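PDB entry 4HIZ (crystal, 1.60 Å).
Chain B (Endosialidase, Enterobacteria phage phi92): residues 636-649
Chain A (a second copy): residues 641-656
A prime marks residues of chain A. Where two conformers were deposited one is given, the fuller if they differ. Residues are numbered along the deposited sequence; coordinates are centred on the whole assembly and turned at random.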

# COMPACT_ATOMS: atom_id res chain seq x y z
N TYR B 636 7.78 25.44 39.24
CA TYR B 636 8.64 24.96 40.31
C TYR B 636 9.52 23.90 39.70
O TYR B 636 9.17 22.71 39.74
CB TYR B 636 7.77 24.33 41.42
CG TYR B 636 6.78 25.35 41.95
CD1 TYR B 636 7.22 26.42 42.72
CD2 TYR B 636 5.43 25.28 41.62
CE1 TYR B 636 6.35 27.38 43.18
CE2 TYR B 636 4.54 26.25 42.08
CZ TYR B 636 5.01 27.30 42.85
OH TYR B 636 4.12 28.26 43.31
N PRO B 637 10.63 24.30 39.08
CA PRO B 637 11.40 23.31 38.29
C PRO B 637 11.91 22.12 39.09
O PRO B 637 12.33 22.28 40.24
CB PRO B 637 12.61 24.10 37.78
CG PRO B 637 12.67 25.34 38.63
CD PRO B 637 11.24 25.65 39.03
N ASN B 638 11.82 20.94 38.47
CA ASN B 638 12.55 19.76 38.96
C ASN B 638 12.07 19.20 40.31
O ASN B 638 12.79 18.45 40.98
CB ASN B 638 14.05 20.08 39.03
CG ASN B 638 14.54 20.73 37.77
OD1 ASN B 638 14.06 20.43 36.68
ND2 ASN B 638 15.47 21.71 37.92
N ARG B 639 10.86 19.58 40.70
CA ARG B 639 10.17 18.97 41.84
C ARG B 639 9.69 17.55 41.48
O ARG B 639 9.44 17.27 40.32
CB ARG B 639 8.95 19.86 42.14
CG ARG B 639 8.28 19.60 43.42
CD ARG B 639 7.16 20.63 43.55
NE ARG B 639 7.61 21.87 44.17
CZ ARG B 639 6.78 22.77 44.68
NH1 ARG B 639 5.46 22.58 44.63
NH2 ARG B 639 7.26 23.86 45.25
N ALA B 640 9.55 16.67 42.46
CA ALA B 640 8.85 15.40 42.20
C ALA B 640 7.81 15.23 43.30
O ALA B 640 8.09 15.55 44.47
CB ALA B 640 9.83 14.20 42.22
N ILE B 641 6.62 14.76 42.95
CA ILE B 641 5.57 14.56 43.95
C ILE B 641 4.87 13.23 43.74
O ILE B 641 4.37 12.94 42.64
CB ILE B 641 4.48 15.67 43.92
CG1 ILE B 641 5.12 17.07 43.98
CG2 ILE B 641 3.47 15.50 45.09
CD1 ILE B 641 4.13 18.23 43.77
N LEU B 642 4.84 12.43 44.80
CA LEU B 642 4.15 11.15 44.80
C LEU B 642 2.79 11.30 45.46
O LEU B 642 2.70 11.79 46.59
CB LEU B 642 4.97 10.11 45.59
CG LEU B 642 4.39 8.69 45.69
CD1 LEU B 642 4.28 8.04 44.30
CD2 LEU B 642 5.24 7.88 46.63
N TYR B 643 1.74 10.86 44.77
CA TYR B 643 0.37 10.89 45.32
C TYR B 643 -0.11 9.46 45.50
O TYR B 643 -0.19 8.69 44.53
CB TYR B 643 -0.59 11.57 44.34
CG TYR B 643 -0.26 13.01 44.00
CD1 TYR B 643 0.75 13.33 43.08
CD2 TYR B 643 -0.94 14.05 44.62
CE1 TYR B 643 1.04 14.66 42.77
CE2 TYR B 643 -0.64 15.37 44.33
CZ TYR B 643 0.34 15.66 43.42
OH TYR B 643 0.62 16.99 43.14
N ALA B 644 -0.46 9.11 46.72
CA ALA B 644 -0.91 7.73 46.97
C ALA B 644 -1.92 7.67 48.08
O ALA B 644 -1.59 7.41 49.24
CB ALA B 644 0.31 6.79 47.29
N PRO B 645 -3.18 7.89 47.73
CA PRO B 645 -4.21 7.98 48.78
C PRO B 645 -4.30 6.70 49.60
O PRO B 645 -4.72 6.77 50.75
CB PRO B 645 -5.51 8.22 47.99
CG PRO B 645 -5.04 8.96 46.75
CD PRO B 645 -3.67 8.35 46.41
N GLY B 646 -3.92 5.58 49.01
CA GLY B 646 -3.95 4.29 49.72
C GLY B 646 -2.72 4.02 50.55
O GLY B 646 -2.57 2.94 51.16
N GLY B 647 -1.80 4.97 50.56
CA GLY B 647 -0.53 4.83 51.27
C GLY B 647 0.63 4.61 50.32
O GLY B 647 0.48 3.90 49.31
N ALA B 648 1.76 5.23 50.64
CA ALA B 648 2.98 5.01 49.86
C ALA B 648 3.91 4.10 50.64
O ALA B 648 4.21 4.35 51.81
CB ALA B 648 3.68 6.36 49.59
N TYR B 649 4.38 3.04 49.99
CA TYR B 649 5.18 2.05 50.69
C TYR B 649 6.50 1.79 49.98
O TYR B 649 6.56 1.81 48.74
CB TYR B 649 4.42 0.71 50.73
CG TYR B 649 3.16 0.73 51.53
CD1 TYR B 649 1.94 1.09 50.94
CD2 TYR B 649 3.17 0.42 52.89
CE1 TYR B 649 0.77 1.12 51.70
CE2 TYR B 649 2.00 0.43 53.63
CZ TYR B 649 0.82 0.78 53.04
OH TYR B 649 -0.33 0.80 53.79
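Chain A (641-656) ILYAPGGAYTQNNFMP

Chain A lies alongside chain B as a parallel neighbour, through two short ladders separated by loops. In the first, strand 640-643 of chain B runs beside strand 648-650 of chain A. Their axes approach to 4.7 Å and cross at -15°. Ala640 pairs with Ala648′, Ile641 with Tyr649′ and Leu642 with Thr650′, with CA atoms 4.7 to 4.8 Å apart. The register then shifts by two, and Ala648 pairs with Phe654′ and Tyr649 with Met655′.

The backbone bonds alternate in direction. Ala640 N donates to Gly647′ O (3.0 Å), Tyr649′ N to Ala640 O (2.8 Å), Leu642 N to Tyr649′ O (2.9 Å) and Gln651′ N to Leu642 O (2.9 Å). In the second ladder Ala648 N donates to Asn653′ O and Met655′ N to Ala648 O, both at 2.9 Å.

Each chain makes a type I turn from Ala644 to Gly647. The turn of chain A meets the type II turn Tyr636 to Arg639, where Gly646′ N donates to Asn638 O (2.9 Å). Gly646′ must be small here: an ideal CB would lie 2.4 Å from Pro637 O. Gly647 and Gly647′ have positive phi, and a CB on either would jam against the preceding carbonyl.

Between the ladders a side chain takes over from the backbone. Asn652′ is m, with chi2 at 96°, and its OD1 accepts from Ala644 N (2.8 Å). Thr650′ is t. Its OG1 donates to Asn652′ O (2.8 Å) and accepts from water 2, which also donates to Leu642 O and accepts from Asn652′ N.

Side chains alternate between the sheet faces. Ala640, Leu642, Ala648, Thr650′ and Phe654′ share one face. Ala640 CB packs on Ala644′ CB (3.8 Å) and Leu642′ CD1 (4.1 Å). Phe654′ is t and presents its ring edge to Ala648, with CD1 3.8 Å from Ala648 CB.

Ile641, Tyr649, Tyr649′ and Met655′ occupy the other face. Ile641 is m, t, placing CG1 4.2 Å from Tyr649′ CB. Both tyrosines are m. Tyr649′ CE1 lies over one face of the Arg639 guanidinium, while Arg639 CG is 3.8 Å from that CE1 at the tyrosine ring edge. The t, t, m course of Arg639 also lets NE donate to water 1, which donates to Gly646′ O. Met655′ is m, t, m. Its CE reaches Tyr649 CZ (3.6 Å), and its SD sits obliquely 4.8 Å from that ring's centroid.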

# COMPACT_ATOMS: atom_id res chain seq x y z
N ILE A 641 16.72 5.20 42.38
CA ILE A 641 17.18 6.49 42.85
C ILE A 641 16.28 7.58 42.31
O ILE A 641 16.03 7.66 41.09
CB ILE A 641 18.63 6.78 42.38
CG1 ILE A 641 19.55 5.62 42.73
CG2 ILE A 641 19.15 8.09 43.00
CD1 ILE A 641 20.92 5.74 42.06
N LEU A 642 15.79 8.43 43.22
CA LEU A 642 14.93 9.55 42.84
C LEU A 642 15.79 10.83 42.86
O LEU A 642 16.46 11.11 43.85
CB LEU A 642 13.75 9.66 43.84
CG LEU A 642 12.82 10.87 43.61
CD1 LEU A 642 12.08 10.77 42.28
CD2 LEU A 642 11.80 10.87 44.74
N TYR A 643 15.77 11.58 41.75
CA TYR A 643 16.51 12.84 41.62
C TYR A 643 15.49 13.96 41.52
O TYR A 643 14.71 14.01 40.58
CB TYR A 643 17.33 12.84 40.32
CG TYR A 643 18.35 11.72 40.24
CD1 TYR A 643 17.98 10.42 39.88
CD2 TYR A 643 19.69 11.97 40.51
CE1 TYR A 643 18.93 9.40 39.81
CE2 TYR A 643 20.64 10.93 40.45
CZ TYR A 643 20.26 9.68 40.07
OH TYR A 643 21.21 8.66 40.02
N ALA A 644 15.46 14.85 42.50
CA ALA A 644 14.42 15.90 42.49
C ALA A 644 15.04 17.19 43.03
O ALA A 644 14.85 17.50 44.19
CB ALA A 644 13.19 15.46 43.36
N PRO A 645 15.80 17.92 42.18
CA PRO A 645 16.47 19.13 42.65
C PRO A 645 15.49 20.13 43.29
O PRO A 645 15.91 20.87 44.18
CB PRO A 645 17.05 19.73 41.36
CG PRO A 645 17.36 18.50 40.50
CD PRO A 645 16.18 17.56 40.80
N GLY A 646 14.24 20.16 42.84
CA GLY A 646 13.24 21.06 43.43
C GLY A 646 12.59 20.55 44.70
O GLY A 646 11.66 21.19 45.23
N GLY A 647 13.06 19.40 45.19
CA GLY A 647 12.46 18.77 46.37
C GLY A 647 11.60 17.58 45.99
O GLY A 647 10.91 17.60 44.97
N ALA A 648 11.70 16.51 46.79
CA ALA A 648 10.88 15.34 46.58
C ALA A 648 9.78 15.33 47.63
O ALA A 648 10.06 15.48 48.83
CB ALA A 648 11.74 14.08 46.70
N TYR A 649 8.53 15.16 47.21
CA TYR A 649 7.43 15.23 48.17
C TYR A 649 6.54 14.02 48.11
O TYR A 649 6.31 13.47 47.05
CB TYR A 649 6.52 16.45 47.89
CG TYR A 649 7.16 17.78 48.10
CD1 TYR A 649 7.87 18.41 47.06
CD2 TYR A 649 7.10 18.41 49.33
CE1 TYR A 649 8.49 19.64 47.26
CE2 TYR A 649 7.72 19.66 49.55
CZ TYR A 649 8.41 20.26 48.51
OH TYR A 649 9.03 21.47 48.70
N THR A 650 5.96 13.67 49.25
CA THR A 650 4.90 12.67 49.28
C THR A 650 3.65 13.31 49.85
O THR A 650 3.69 13.94 50.89
CB THR A 650 5.32 11.41 50.09
OG1 THR A 650 4.23 10.49 50.18
CG2 THR A 650 5.82 11.78 51.50
N GLN A 651 2.54 13.17 49.15
CA GLN A 651 1.29 13.71 49.67
C GLN A 651 0.79 12.87 50.84
O GLN A 651 0.18 13.40 51.76
CB GLN A 651 0.23 13.77 48.57
CG GLN A 651 -1.00 14.49 49.00
CD GLN A 651 -0.77 15.98 49.12
OE1 GLN A 651 0.07 16.54 48.41
NE2 GLN A 651 -1.52 16.62 50.01
N ASN A 652 1.06 11.57 50.80
CA ASN A 652 0.44 10.64 51.74
C ASN A 652 1.44 9.93 52.63
O ASN A 652 2.66 10.05 52.43
CB ASN A 652 -0.34 9.63 50.92
CG ASN A 652 -1.46 10.30 50.13
OD1 ASN A 652 -1.31 10.63 48.94
ND2 ASN A 652 -2.56 10.54 50.80
N ASN A 653 0.91 9.23 53.64
CA ASN A 653 1.73 8.54 54.62
C ASN A 653 2.71 7.66 53.90
O ASN A 653 2.35 7.01 52.91
CB ASN A 653 0.87 7.63 55.51
CG ASN A 653 -0.13 8.42 56.34
OD1 ASN A 653 0.09 9.60 56.66
ND2 ASN A 653 -1.24 7.77 56.71
N PHE A 654 3.96 7.67 54.38
CA PHE A 654 5.04 7.01 53.68
C PHE A 654 5.65 6.02 54.64
O PHE A 654 6.15 6.41 55.69
CB PHE A 654 6.07 8.05 53.24
CG PHE A 654 7.22 7.46 52.48
CD1 PHE A 654 7.07 7.09 51.15
CD2 PHE A 654 8.45 7.27 53.10
CE1 PHE A 654 8.13 6.51 50.44
CE2 PHE A 654 9.53 6.70 52.41
CZ PHE A 654 9.36 6.32 51.07
N MET A 655 5.61 4.73 54.27
CA MET A 655 5.84 3.65 55.24
C MET A 655 6.65 2.54 54.63
O MET A 655 6.63 2.35 53.40
CB MET A 655 4.49 3.05 55.63
CG MET A 655 3.56 3.97 56.36
SD MET A 655 1.90 3.24 56.36
CE MET A 655 1.39 3.93 54.74
N PRO A 656 7.34 1.77 55.48
CA PRO A 656 7.91 0.51 54.99
C PRO A 656 6.77 -0.51 54.82
O PRO A 656 5.80 -0.51 55.58
CB PRO A 656 8.85 0.08 56.13
CG PRO A 656 8.19 0.63 57.39
CD PRO A 656 7.56 1.97 56.93
O HOH W 1 10.21 23.14 44.21
O HOH W 2 2.14 9.81 48.58